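Local coordinates for protein ribonucleoside-diphosphate reductase subunit beta (Streptococcus sanguinis, PDB 4N83) that carries a dinuclear manganese site and, as the small subunit of a class Ib ribonucleotide reductase, probably supports the conversion of ribonucleotides to deoxyribonucleotides, at residues 79-82 and 86-89; 234-239 and 247-252; 149-154 and 200-205; 168-173 and 243-248. All blocks are in the same frame, centred on the assembly; numbering follows the deposited sequence.

Interaction 1: 79-82 and 86-89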
loop_
_atom_site.group_PDB
_atom_site.type_symbol
_atom_site.label_atom_id
_atom_site.label_comp_id
_atom_site.label_asym_id
_atom_site.label_seq_id
_atom_site.Cartn_x
_atom_site.Cartn_y
_atom_site.Cartn_z
ATOM N N LYS A 79 8.781 3.896 9.299
ATOM C CA LYS A 79 9.007 4.120 10.733
ATOM C C LYS A 79 9.678 5.461 11.054
ATOM O O LYS A 79 9.668 5.896 12.206
ATOM C CB LYS A 79 9.822 2.967 11.333
ATOM C CG LYS A 79 9.064 1.647 11.390
ATOM C CD LYS A 79 9.962 0.490 11.802
ATOM C CE LYS A 79 10.337 0.552 13.274
ATOM N NZ LYS A 79 11.201 -0.594 13.668
ATOM N N ASP A 80 10.254 6.109 10.043
ATOM C CA ASP A 80 10.893 7.415 10.207
ATOM C C ASP A 80 10.047 8.501 9.546
ATOM O O ASP A 80 10.531 9.272 8.715
ATOM C CB ASP A 80 12.296 7.374 9.611
ATOM C CG ASP A 80 13.073 6.158 10.061
ATOM O OD1 ASP A 80 13.360 6.049 11.271
ATOM O OD2 ASP A 80 13.387 5.305 9.209
ATOM N N VAL A 81 8.780 8.553 9.947
ATOM C CA VAL A 81 7.788 9.455 9.354
ATOM C C VAL A 81 7.748 10.795 10.092
ATOM O O VAL A 81 7.943 10.848 11.308
ATOM C CB VAL A 81 6.388 8.777 9.326
ATOM C CG1 VAL A 81 5.281 9.700 9.827
ATOM C CG2 VAL A 81 6.078 8.267 7.926
ATOM N N ARG A 82 7.493 11.869 9.345
ATOM C CA ARG A 82 7.374 13.213 9.912
ATOM C C ARG A 82 5.906 13.552 10.154
ATOM O O ARG A 82 5.511 13.860 11.279
ATOM C CB ARG A 82 8.006 14.250 8.978
ATOM C CG ARG A 82 9.453 13.957 8.606
ATOM C CD ARG A 82 10.032 15.046 7.719
ATOM N NE ARG A 82 10.194 16.314 8.432
ATOM C CZ ARG A 82 11.250 16.658 9.171
ATOM N NH1 ARG A 82 12.286 15.835 9.324
ATOM N NH2 ARG A 82 11.272 17.846 9.768
ATOM N N GLU A 86 2.429 11.506 5.350
ATOM C CA GLU A 86 3.607 10.856 4.777
ATOM C C GLU A 86 3.530 9.333 4.889
ATOM O O GLU A 86 3.922 8.622 3.965
ATOM C CB GLU A 86 4.878 11.372 5.463
ATOM C CG GLU A 86 6.176 10.801 4.915
ATOM C CD GLU A 86 7.411 11.456 5.507
ATOM O OE1 GLU A 86 7.268 12.353 6.366
ATOM O OE2 GLU A 86 8.532 11.075 5.109
ATOM N N GLU A 87 3.025 8.838 6.016
ATOM C CA GLU A 87 2.853 7.400 6.207
ATOM C C GLU A 87 1.829 6.846 5.219
ATOM O O GLU A 87 2.021 5.766 4.662
ATOM C CB GLU A 87 2.440 7.078 7.649
ATOM C CG GLU A 87 2.486 5.589 7.980
ATOM C CD GLU A 87 2.622 5.290 9.468
ATOM O OE1 GLU A 87 2.749 6.236 10.275
ATOM O OE2 GLU A 87 2.607 4.095 9.832
ATOM N N ALA A 88 0.751 7.597 4.999
ATOM C CA ALA A 88 -0.252 7.236 3.993
ATOM C C ALA A 88 0.367 7.187 2.594
ATOM O O ALA A 88 0.144 6.237 1.845
ATOM C CB ALA A 88 -1.420 8.212 4.026
ATOM N N VAL A 89 1.155 8.206 2.256
ATOM C CA VAL A 89 1.860 8.236 0.972
ATOM C C VAL A 89 2.740 6.992 0.823
ATOM O O VAL A 89 2.785 6.392 -0.248
ATOM C CB VAL A 89 2.719 9.511 0.804
ATOM C CG1 VAL A 89 3.509 9.464 -0.497
ATOM C CG2 VAL A 89 1.845 10.758 0.836
#

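Interaction 2: 234-239 and 247-252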
loop_
_atom_site.group_PDB
_atom_site.type_symbol
_atom_site.label_atom_id
_atom_site.label_comp_id
_atom_site.label_asym_id
_atom_site.label_seq_id
_atom_site.Cartn_x
_atom_site.Cartn_y
_atom_site.Cartn_z
ATOM N N GLY A 234 30.403 -4.333 -12.782
ATOM C CA GLY A 234 30.570 -5.784 -12.854
ATOM C C GLY A 234 29.336 -6.478 -13.405
ATOM O O GLY A 234 29.445 -7.399 -14.216
ATOM N N TYR A 235 28.161 -6.035 -12.961
ATOM C CA TYR A 235 26.882 -6.575 -13.433
ATOM C C TYR A 235 26.591 -6.159 -14.878
ATOM O O TYR A 235 25.988 -6.919 -15.638
ATOM C CB TYR A 235 25.742 -6.123 -12.510
ATOM C CG TYR A 235 24.374 -6.663 -12.884
ATOM C CD1 TYR A 235 24.016 -7.976 -12.590
ATOM C CD2 TYR A 235 23.437 -5.857 -13.524
ATOM C CE1 TYR A 235 22.767 -8.471 -12.928
ATOM C CE2 TYR A 235 22.185 -6.342 -13.865
ATOM C CZ TYR A 235 21.854 -7.650 -13.565
ATOM O OH TYR A 235 20.611 -8.135 -13.903
ATOM N N THR A 236 27.014 -4.952 -15.247
ATOM C CA THR A 236 26.855 -4.455 -16.615
ATOM C C THR A 236 27.687 -5.293 -17.586
ATOM O O THR A 236 27.178 -5.759 -18.606
ATOM C CB THR A 236 27.275 -2.974 -16.730
ATOM O OG1 THR A 236 26.538 -2.187 -15.787
ATOM C CG2 THR A 236 27.019 -2.439 -18.133
ATOM N N GLU A 237 28.963 -5.483 -17.256
ATOM C CA GLU A 237 29.862 -6.313 -18.064
ATOM C C GLU A 237 29.450 -7.790 -18.058
ATOM O O GLU A 237 29.733 -8.518 -19.011
ATOM C CB GLU A 237 31.311 -6.162 -17.582
ATOM C CG GLU A 237 31.923 -4.808 -17.912
ATOM C CD GLU A 237 33.297 -4.604 -17.300
ATOM O OE1 GLU A 237 34.122 -5.541 -17.349
ATOM O OE2 GLU A 237 33.557 -3.497 -16.782
ATOM N N SER A 238 28.777 -8.221 -16.993
ATOM C CA SER A 238 28.256 -9.588 -16.897
ATOM C C SER A 238 27.111 -9.863 -17.880
ATOM O O SER A 238 26.849 -11.020 -18.213
ATOM C CB SER A 238 27.790 -9.881 -15.466
ATOM O OG SER A 238 27.218 -11.173 -15.361
ATOM N N LEU A 239 26.435 -8.808 -18.334
ATOM C CA LEU A 239 25.297 -8.938 -19.248
ATOM C C LEU A 239 25.587 -8.420 -20.658
ATOM O O LEU A 239 25.388 -9.137 -21.639
ATOM C CB LEU A 239 24.087 -8.185 -18.687
ATOM C CG LEU A 239 23.431 -8.724 -17.414
ATOM C CD1 LEU A 239 22.258 -7.836 -17.024
ATOM C CD2 LEU A 239 22.980 -10.166 -17.595
ATOM N N GLU A 247 29.571 -0.095 -22.767
ATOM C CA GLU A 247 30.005 1.286 -22.548
ATOM C C GLU A 247 28.853 2.294 -22.609
ATOM O O GLU A 247 28.959 3.386 -22.051
ATOM C CB GLU A 247 31.093 1.671 -23.556
ATOM C CG GLU A 247 32.385 0.877 -23.411
ATOM C CD GLU A 247 33.056 1.062 -22.060
ATOM O OE1 GLU A 247 32.890 2.135 -21.441
ATOM O OE2 GLU A 247 33.757 0.129 -21.614
ATOM N N GLU A 248 27.764 1.930 -23.282
ATOM C CA GLU A 248 26.571 2.781 -23.341
ATOM C C GLU A 248 25.777 2.739 -22.033
ATOM O O GLU A 248 25.224 3.755 -21.610
ATOM C CB GLU A 248 25.668 2.371 -24.506
ATOM C CG GLU A 248 26.264 2.639 -25.877
ATOM C CD GLU A 248 25.317 2.275 -27.004
ATOM O OE1 GLU A 248 25.034 3.147 -27.851
ATOM O OE2 GLU A 248 24.845 1.117 -27.037
ATOM N N VAL A 249 25.714 1.562 -21.409
ATOM C CA VAL A 249 25.039 1.399 -20.115
ATOM C C VAL A 249 25.815 2.126 -19.013
ATOM O O VAL A 249 25.218 2.688 -18.092
ATOM C CB VAL A 249 24.865 -0.094 -19.743
ATOM C CG1 VAL A 249 24.319 -0.249 -18.327
ATOM C CG2 VAL A 249 23.946 -0.790 -20.738
ATOM N N LYS A 250 27.142 2.105 -19.115
ATOM C CA LYS A 250 28.004 2.857 -18.202
ATOM C C LYS A 250 27.777 4.365 -18.336
ATOM O O LYS A 250 27.788 5.089 -17.339
ATOM C CB LYS A 250 29.476 2.514 -18.451
ATOM C CG LYS A 250 29.858 1.111 -18.004
ATOM C CD LYS A 250 31.242 0.720 -18.493
ATOM C CE LYS A 250 31.653 -0.638 -17.950
ATOM N NZ LYS A 250 33.016 -1.030 -18.404
ATOM N N THR A 251 27.567 4.828 -19.569
ATOM C CA THR A 251 27.229 6.230 -19.834
ATOM C C THR A 251 25.856 6.580 -19.251
ATOM O O THR A 251 25.649 7.689 -18.755
ATOM C CB THR A 251 27.214 6.531 -21.349
ATOM O OG1 THR A 251 28.374 5.963 -21.970
ATOM C CG2 THR A 251 27.191 8.032 -21.609
ATOM N N PHE A 252 24.930 5.626 -19.319
ATOM C CA PHE A 252 23.571 5.802 -18.805
ATOM C C PHE A 252 23.541 5.775 -17.274
ATOM O O PHE A 252 22.747 6.486 -16.653
ATOM C CB PHE A 252 22.660 4.709 -19.385
ATOM C CG PHE A 252 21.183 5.001 -19.281
ATOM C CD1 PHE A 252 20.657 6.207 -19.728
ATOM C CD2 PHE A 252 20.310 4.042 -18.777
ATOM C CE1 PHE A 252 19.296 6.464 -19.644
ATOM C CE2 PHE A 252 18.949 4.292 -18.697
ATOM C CZ PHE A 252 18.441 5.503 -19.132
#

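Interaction 3: 149-154 and 200-205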
loop_
_atom_site.group_PDB
_atom_site.type_symbol
_atom_site.label_atom_id
_atom_site.label_comp_id
_atom_site.label_asym_id
_atom_site.label_seq_id
_atom_site.Cartn_x
_atom_site.Cartn_y
_atom_site.Cartn_z
ATOM N N LYS A 149 18.806 5.444 5.012
ATOM C CA LYS A 149 17.806 4.607 4.346
ATOM C C LYS A 149 17.128 5.338 3.186
ATOM O O LYS A 149 16.738 4.715 2.199
ATOM C CB LYS A 149 16.759 4.125 5.352
ATOM C CG LYS A 149 17.326 3.180 6.400
ATOM C CD LYS A 149 16.296 2.790 7.449
ATOM C CE LYS A 149 16.089 3.899 8.468
ATOM N NZ LYS A 149 15.292 3.441 9.640
ATOM N N LYS A 150 16.989 6.657 3.311
ATOM C CA LYS A 150 16.436 7.484 2.237
ATOM C C LYS A 150 17.405 7.615 1.061
ATOM O O LYS A 150 16.979 7.658 -0.092
ATOM C CB LYS A 150 16.059 8.872 2.764
ATOM C CG LYS A 150 14.871 8.864 3.712
ATOM C CD LYS A 150 14.491 10.269 4.153
ATOM C CE LYS A 150 13.145 10.295 4.862
ATOM N NZ LYS A 150 13.160 9.561 6.158
ATOM N N ILE A 151 18.701 7.680 1.357
ATOM C CA ILE A 151 19.737 7.762 0.322
ATOM C C ILE A 151 19.821 6.462 -0.484
ATOM O O ILE A 151 20.014 6.491 -1.701
ATOM C CB ILE A 151 21.127 8.064 0.931
ATOM C CG1 ILE A 151 21.150 9.451 1.578
ATOM C CG2 ILE A 151 22.212 7.987 -0.135
ATOM C CD1 ILE A 151 22.242 9.625 2.614
ATOM N N ALA A 152 19.682 5.330 0.205
ATOM C CA ALA A 152 19.790 4.012 -0.424
ATOM C C ALA A 152 18.632 3.726 -1.379
ATOM O O ALA A 152 18.839 3.162 -2.454
ATOM C CB ALA A 152 19.872 2.926 0.639
ATOM N N SER A 153 17.421 4.110 -0.981
ATOM C CA SER A 153 16.231 3.911 -1.811
ATOM C C SER A 153 16.247 4.810 -3.049
ATOM O O SER A 153 15.758 4.417 -4.111
ATOM C CB SER A 153 14.960 4.168 -0.998
ATOM O OG SER A 153 13.809 3.744 -1.709
ATOM N N VAL A 154 16.803 6.012 -2.908
ATOM C CA VAL A 154 16.954 6.933 -4.037
ATOM C C VAL A 154 18.030 6.423 -4.998
ATOM O O VAL A 154 17.810 6.393 -6.207
ATOM C CB VAL A 154 17.278 8.372 -3.572
ATOM C CG1 VAL A 154 17.647 9.262 -4.754
ATOM C CG2 VAL A 154 16.091 8.965 -2.823
ATOM N N TYR A 200 13.125 14.720 -1.165
ATOM C CA TYR A 200 12.696 15.984 -0.563
ATOM C C TYR A 200 12.686 15.899 0.961
ATOM O O TYR A 200 13.201 16.789 1.639
ATOM C CB TYR A 200 11.308 16.394 -1.064
ATOM C CG TYR A 200 10.641 17.421 -0.179
ATOM C CD1 TYR A 200 11.167 18.702 -0.050
ATOM C CD2 TYR A 200 9.494 17.109 0.543
ATOM C CE1 TYR A 200 10.566 19.645 0.765
ATOM C CE2 TYR A 200 8.885 18.045 1.361
ATOM C CZ TYR A 200 9.424 19.312 1.468
ATOM O OH TYR A 200 8.824 20.248 2.278
ATOM N N LYS A 201 12.085 14.834 1.488
ATOM C CA LYS A 201 12.036 14.599 2.935
ATOM C C LYS A 201 13.431 14.385 3.525
ATOM O O LYS A 201 13.650 14.617 4.715
ATOM C CB LYS A 201 11.138 13.397 3.257
ATOM C CG LYS A 201 9.650 13.665 3.082
ATOM C CD LYS A 201 9.091 14.482 4.238
ATOM C CE LYS A 201 7.644 14.888 4.005
ATOM N NZ LYS A 201 7.141 15.803 5.068
ATOM N N PHE A 202 14.360 13.933 2.687
ATOM C CA PHE A 202 15.772 13.830 3.051
ATOM C C PHE A 202 16.378 15.215 3.305
ATOM O O PHE A 202 17.072 15.418 4.301
ATOM C CB PHE A 202 16.540 13.092 1.943
ATOM C CG PHE A 202 18.030 13.096 2.123
ATOM C CD1 PHE A 202 18.648 12.159 2.940
ATOM C CD2 PHE A 202 18.818 14.028 1.461
ATOM C CE1 PHE A 202 20.022 12.160 3.102
ATOM C CE2 PHE A 202 20.193 14.035 1.618
ATOM C CZ PHE A 202 20.796 13.098 2.440
ATOM N N GLN A 203 16.102 16.160 2.408
ATOM C CA GLN A 203 16.635 17.525 2.510
ATOM C C GLN A 203 16.093 18.307 3.711
ATOM O O GLN A 203 16.733 19.250 4.172
ATOM C CB GLN A 203 16.359 18.309 1.223
ATOM C CG GLN A 203 17.143 17.813 0.018
ATOM C CD GLN A 203 16.643 18.404 -1.287
ATOM O OE1 GLN A 203 16.343 19.595 -1.366
ATOM N NE2 GLN A 203 16.555 17.575 -2.322
ATOM N N LEU A 204 14.914 17.928 4.200
ATOM C CA LEU A 204 14.359 18.530 5.415
ATOM C C LEU A 204 15.174 18.122 6.635
ATOM O O LEU A 204 15.569 18.970 7.433
ATOM C CB LEU A 204 12.885 18.142 5.608
ATOM C CG LEU A 204 11.842 19.164 5.143
ATOM C CD1 LEU A 204 12.084 19.624 3.713
ATOM C CD2 LEU A 204 10.442 18.587 5.289
ATOM N N ALA A 205 15.430 16.823 6.764
ATOM C CA ALA A 205 16.209 16.287 7.883
ATOM C C ALA A 205 17.721 16.468 7.696
ATOM O O ALA A 205 18.486 16.287 8.642
ATOM C CB ALA A 205 15.874 14.819 8.102
#

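Interaction 4: 168-173 and 243-248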
loop_
_atom_site.group_PDB
_atom_site.type_symbol
_atom_site.label_atom_id
_atom_site.label_comp_id
_atom_site.label_asym_id
_atom_site.label_seq_id
_atom_site.Cartn_x
_atom_site.Cartn_y
_atom_site.Cartn_z
ATOM N N PRO A 168 14.861 -2.148 -22.432
ATOM C CA PRO A 168 13.526 -1.903 -22.999
ATOM C C PRO A 168 13.347 -0.500 -23.589
ATOM O O PRO A 168 12.570 -0.329 -24.528
ATOM C CB PRO A 168 12.590 -2.104 -21.800
ATOM C CG PRO A 168 13.444 -1.854 -20.607
ATOM C CD PRO A 168 14.791 -2.390 -20.980
ATOM N N LEU A 169 14.054 0.485 -23.035
ATOM C CA LEU A 169 14.060 1.843 -23.589
ATOM C C LEU A 169 14.764 1.893 -24.950
ATOM O O LEU A 169 14.394 2.692 -25.814
ATOM C CB LEU A 169 14.736 2.822 -22.620
ATOM C CG LEU A 169 14.003 3.130 -21.309
ATOM C CD1 LEU A 169 14.916 3.885 -20.354
ATOM C CD2 LEU A 169 12.726 3.917 -21.562
ATOM N N TYR A 170 15.778 1.047 -25.127
ATOM C CA TYR A 170 16.487 0.929 -26.404
ATOM C C TYR A 170 15.557 0.417 -27.504
ATOM O O TYR A 170 15.534 0.965 -28.607
ATOM C CB TYR A 170 17.709 0.007 -26.258
ATOM C CG TYR A 170 18.324 -0.448 -27.567
ATOM C CD1 TYR A 170 19.273 0.331 -28.224
ATOM C CD2 TYR A 170 17.965 -1.667 -28.141
ATOM C CE1 TYR A 170 19.838 -0.086 -29.418
ATOM C CE2 TYR A 170 18.524 -2.090 -29.335
ATOM C CZ TYR A 170 19.460 -1.298 -29.968
ATOM O OH TYR A 170 20.016 -1.719 -31.154
ATOM N N TYR A 171 14.794 -0.628 -27.195
ATOM C CA TYR A 171 13.862 -1.216 -28.159
ATOM C C TYR A 171 12.681 -0.294 -28.465
ATOM O O TYR A 171 12.214 -0.246 -29.604
ATOM C CB TYR A 171 13.360 -2.579 -27.670
ATOM C CG TYR A 171 14.415 -3.664 -27.721
ATOM C CD1 TYR A 171 14.908 -4.125 -28.940
ATOM C CD2 TYR A 171 14.920 -4.235 -26.554
ATOM C CE1 TYR A 171 15.874 -5.116 -28.996
ATOM C CE2 TYR A 171 15.885 -5.228 -26.601
ATOM C CZ TYR A 171 16.359 -5.665 -27.824
ATOM O OH TYR A 171 17.318 -6.652 -27.878
ATOM N N LEU A 172 12.203 0.433 -27.455
ATOM C CA LEU A 172 11.126 1.414 -27.644
ATOM C C LEU A 172 11.536 2.502 -28.638
ATOM O O LEU A 172 10.706 2.991 -29.405
ATOM C CB LEU A 172 10.731 2.053 -26.306
ATOM C CG LEU A 172 9.599 3.089 -26.328
ATOM C CD1 LEU A 172 8.310 2.495 -26.874
ATOM C CD2 LEU A 172 9.375 3.663 -24.937
ATOM N N GLY A 173 12.813 2.874 -28.612
ATOM C CA GLY A 173 13.363 3.836 -29.562
ATOM C C GLY A 173 13.389 3.325 -30.993
ATOM O O GLY A 173 13.299 4.110 -31.937
ATOM N N VAL A 243 26.282 -8.727 -26.478
ATOM C CA VAL A 243 25.510 -7.848 -27.367
ATOM C C VAL A 243 26.269 -6.555 -27.696
ATOM O O VAL A 243 26.061 -5.962 -28.757
ATOM C CB VAL A 243 24.109 -7.509 -26.796
ATOM C CG1 VAL A 243 23.222 -8.746 -26.812
ATOM C CG2 VAL A 243 24.195 -6.926 -25.390
ATOM N N GLY A 244 27.133 -6.123 -26.779
ATOM C CA GLY A 244 28.061 -5.022 -27.030
ATOM C C GLY A 244 27.504 -3.630 -26.787
ATOM O O GLY A 244 27.748 -2.721 -27.583
ATOM N N TRP A 245 26.763 -3.459 -25.693
ATOM C CA TRP A 245 26.291 -2.135 -25.267
ATOM C C TRP A 245 26.861 -1.763 -23.892
ATOM O O TRP A 245 26.298 -0.918 -23.195
ATOM C CB TRP A 245 24.756 -2.083 -25.205
ATOM C CG TRP A 245 24.041 -2.667 -26.392
ATOM C CD1 TRP A 245 24.443 -2.637 -27.696
ATOM C CD2 TRP A 245 22.774 -3.341 -26.379
ATOM N NE1 TRP A 245 23.517 -3.268 -28.493
ATOM C CE2 TRP A 245 22.481 -3.705 -27.711
ATOM C CE3 TRP A 245 21.861 -3.676 -25.370
ATOM C CZ2 TRP A 245 21.314 -4.391 -28.061
ATOM C CZ3 TRP A 245 20.700 -4.358 -25.718
ATOM C CH2 TRP A 245 20.438 -4.707 -27.054
ATOM N N THR A 246 27.979 -2.383 -23.514
ATOM C CA THR A 246 28.554 -2.224 -22.173
ATOM C C THR A 246 28.897 -0.772 -21.842
ATOM O O THR A 246 28.559 -0.283 -20.765
ATOM C CB THR A 246 29.827 -3.079 -22.011
ATOM O OG1 THR A 246 29.523 -4.451 -22.290
ATOM C CG2 THR A 246 30.388 -2.969 -20.600
ATOM N N GLU A 247 29.571 -0.095 -22.767
ATOM C CA GLU A 247 30.005 1.286 -22.548
ATOM C C GLU A 247 28.853 2.294 -22.609
ATOM O O GLU A 247 28.959 3.386 -22.051
ATOM C CB GLU A 247 31.093 1.671 -23.556
ATOM C CG GLU A 247 32.385 0.877 -23.411
ATOM C CD GLU A 247 33.056 1.062 -22.060
ATOM O OE1 GLU A 247 32.890 2.135 -21.441
ATOM O OE2 GLU A 247 33.757 0.129 -21.614
ATOM N N GLU A 248 27.764 1.930 -23.282
ATOM C CA GLU A 248 26.571 2.781 -23.341
ATOM C C GLU A 248 25.777 2.739 -22.033
ATOM O O GLU A 248 25.224 3.755 -21.610
ATOM C CB GLU A 248 25.668 2.371 -24.506
ATOM C CG GLU A 248 26.264 2.639 -25.877
ATOM C CD GLU A 248 25.317 2.275 -27.004
ATOM O OE1 GLU A 248 25.034 3.147 -27.851
ATOM O OE2 GLU A 248 24.845 1.117 -27.037
#

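Interaction 1: 79-82 and 86-89
Glu-86 reaches back from the first turn of helix 84-111 to the loop that precedes it, and its carboxylate takes the backbone amide of Arg-82: N to OE1 is 3.0 Å, with an N-H...O angle of 156°. The amide does not lie in the plane of the carboxylate but meets OE1 from above it, 56° out. With CG anti to the backbone N (chi1 -178°) and the chain extended beyond, the acid spans the gap at full length. Its aliphatic part is used as well: CG of Glu-86 rests 3.9 Å from CG2 of Val-81. That methyl is the apolar centre of the contact, since it also sits 3.6 Å from the backbone N of Glu-87 and 3.8 Å from CB of Glu-87. Arg-82 lies over the same carboxylate oxygen with its own stem, CB 3.3 Å and CG 3.5 Å from OE1 of Glu-86. From there the chain bends at chi3 and carries the guanidinium away. Beyond the turn, Glu-87 and Ala-88 pack against the second subunit. The contact ties the connection between two successive long helices of the ferritin-like fold to the N-terminal turn of the second, where the Thr-83 hydroxyl also bonds the amide of Glu-86. Glu-86 is buried; its OE1 also has a weak, long ion pair with Lys-201, and these partners would be expected to favour the ionised acid. The loop is thus held through its main chain, while the charged ends of Asp-80 and Arg-82 bind Lys-149 and Glu-208.

Interaction 2: 234-239 and 247-252
Lys-250 joins Glu-237 across the gap between helices 211-240 and 246-263, in a salt bridge with NZ 3.0 Å from OE2. The ammonium approaches from above the carboxylate plane, 44° out of it. Both chains are extended beyond CG and cross at a slant, so the lysine CE also comes within 3.6 Å of OE2 of Glu-237. On its own helix Lys-250 has a second acid: NZ lies 3.5 Å from OE2 of Glu-247, a weak bond one turn back, which makes a three-residue network with the lysine between two carboxylates. Inward from this network the contact becomes apolar. Thr-236 turns its methyl to the partner helix, CG2 standing 3.5 Å from CG1 of Val-249, and the two branched side chains run alongside each other, pointing opposite ways. The rotation that places this methyl (CG2 anti to the backbone N, OG1 at chi1 -55°) lets the hydroxyl bond to the carbonyl of Glu-232 within its helix. Phe-166 of helix 162-173 also packs on Val-249. Two successive helices joined by a short connection, with a buried methyl contact between Thr-236 and Val-249 inside and a salt bridge outside, form a helical hairpin in the all-helical, ferritin-like fold of the small subunit.

Interaction 3: 149-154 and 200-205
Phe-202 and Lys-150 bury the most surface here, and Ile-151 completes the contact between segment 149-154 of helix 148-160 and segment 200-205 of helix 178-206. The phenylalanine, its CG anti to the backbone N (chi1 172°), reaches across to the isoleucine, whose CG1 lies 3.3 Å from CE1 of the ring. CD1 of Ile-151 comes to 3.4 Å from the same CE1, and both carbons of that branch lie by the CE1-CZ side of the ring, obliquely. Lys-150 works with its hydrocarbon chain. It points toward the partner helix and lays CD 3.9 Å from CA of Phe-202, with CB beside CD1 of the ring at 4.2 Å. Farther out, CE of Lys-150 touches CB of Lys-201 at 4.0 Å, where the two lysine chains cross. They then part, for Lys-201 bends at chi2 and takes its NZ to a salt bridge with Asp-15. The side chains meet carbon to carbon, and all four touching residues are buried. The segment axes come within 10.0 Å and run nearly antiparallel, at 153°. A manganese ion is about 11 Å from the side chain of Lys-150, and both helices carry ligands of the manganese pair: Glu-157 on helix 148-160, Glu-191 and His-194 on helix 178-206. Helix 211-240 covers the apolar end, with Leu-217 against both Ile-151 and Phe-202, while helix 128-143 packs on helix 148-160 at Ala-152.

Interaction 4: 168-173 and 243-248
Trp-245 brings its six-membered ring up to Tyr-170, the tight part of the contact, with CZ2 3.8 Å from CE2 of the tyrosine. The ring centroids are 4.6 Å apart and the planes inclined at 36°, an oblique pairing. Trp-245 CE2 stands over one face of the tyrosine ring. Tyr-171 meets the indole differently: its OH comes to the edge, in the plane of the ring, 3.8 Å from CH2 of Trp-245. The two tyrosines diverge at chi1 (Tyr-170 166°, Tyr-171 -71°), yet CD2 of Tyr-170 still lies over the centre of the Tyr-171 ring, so the three aromatic side chains form one cluster. In the ferritin-like helical fold this cluster joins helix 162-173 to the N-cap of helix 246-263, the cap residue being Trp-245 itself. Leu-54 of helix 49-78 touches the indole too, and Ile-280 and Val-281 of helix 279-285 adjoin Tyr-170. Beyond the rings the segments separate quickly: even the nearest CA atoms, of Tyr-170 and Trp-245, are 10.3 Å apart. On this loose side Gly-244 is exposed, in the turn leading to the tryptophan, and Glu-248 points toward the tyrosines but gives its OE1 to Asn-278.

Overall arrangement
From the N terminus, interaction 1 comes first and closes the short loop between helices 49-78 and 84-111. Interaction 3 then brings helix 148-160 against helix 178-206, and touches interaction 1 through the Asp-80 to Lys-149 salt bridge and the packing of Arg-82 on Lys-201. Helix 162-173 lies inside the loop closed by interaction 3 but pairs in interaction 4 with 243-248, so these two cross. Interaction 2 closes the short connection between helices 211-240 and 246-263 and meets interaction 4 on the latter helix, sharing Glu-247 and Glu-248. Interactions 1 and 3 lie on one side of the chain's centre, interactions 2 and 4 together away from them.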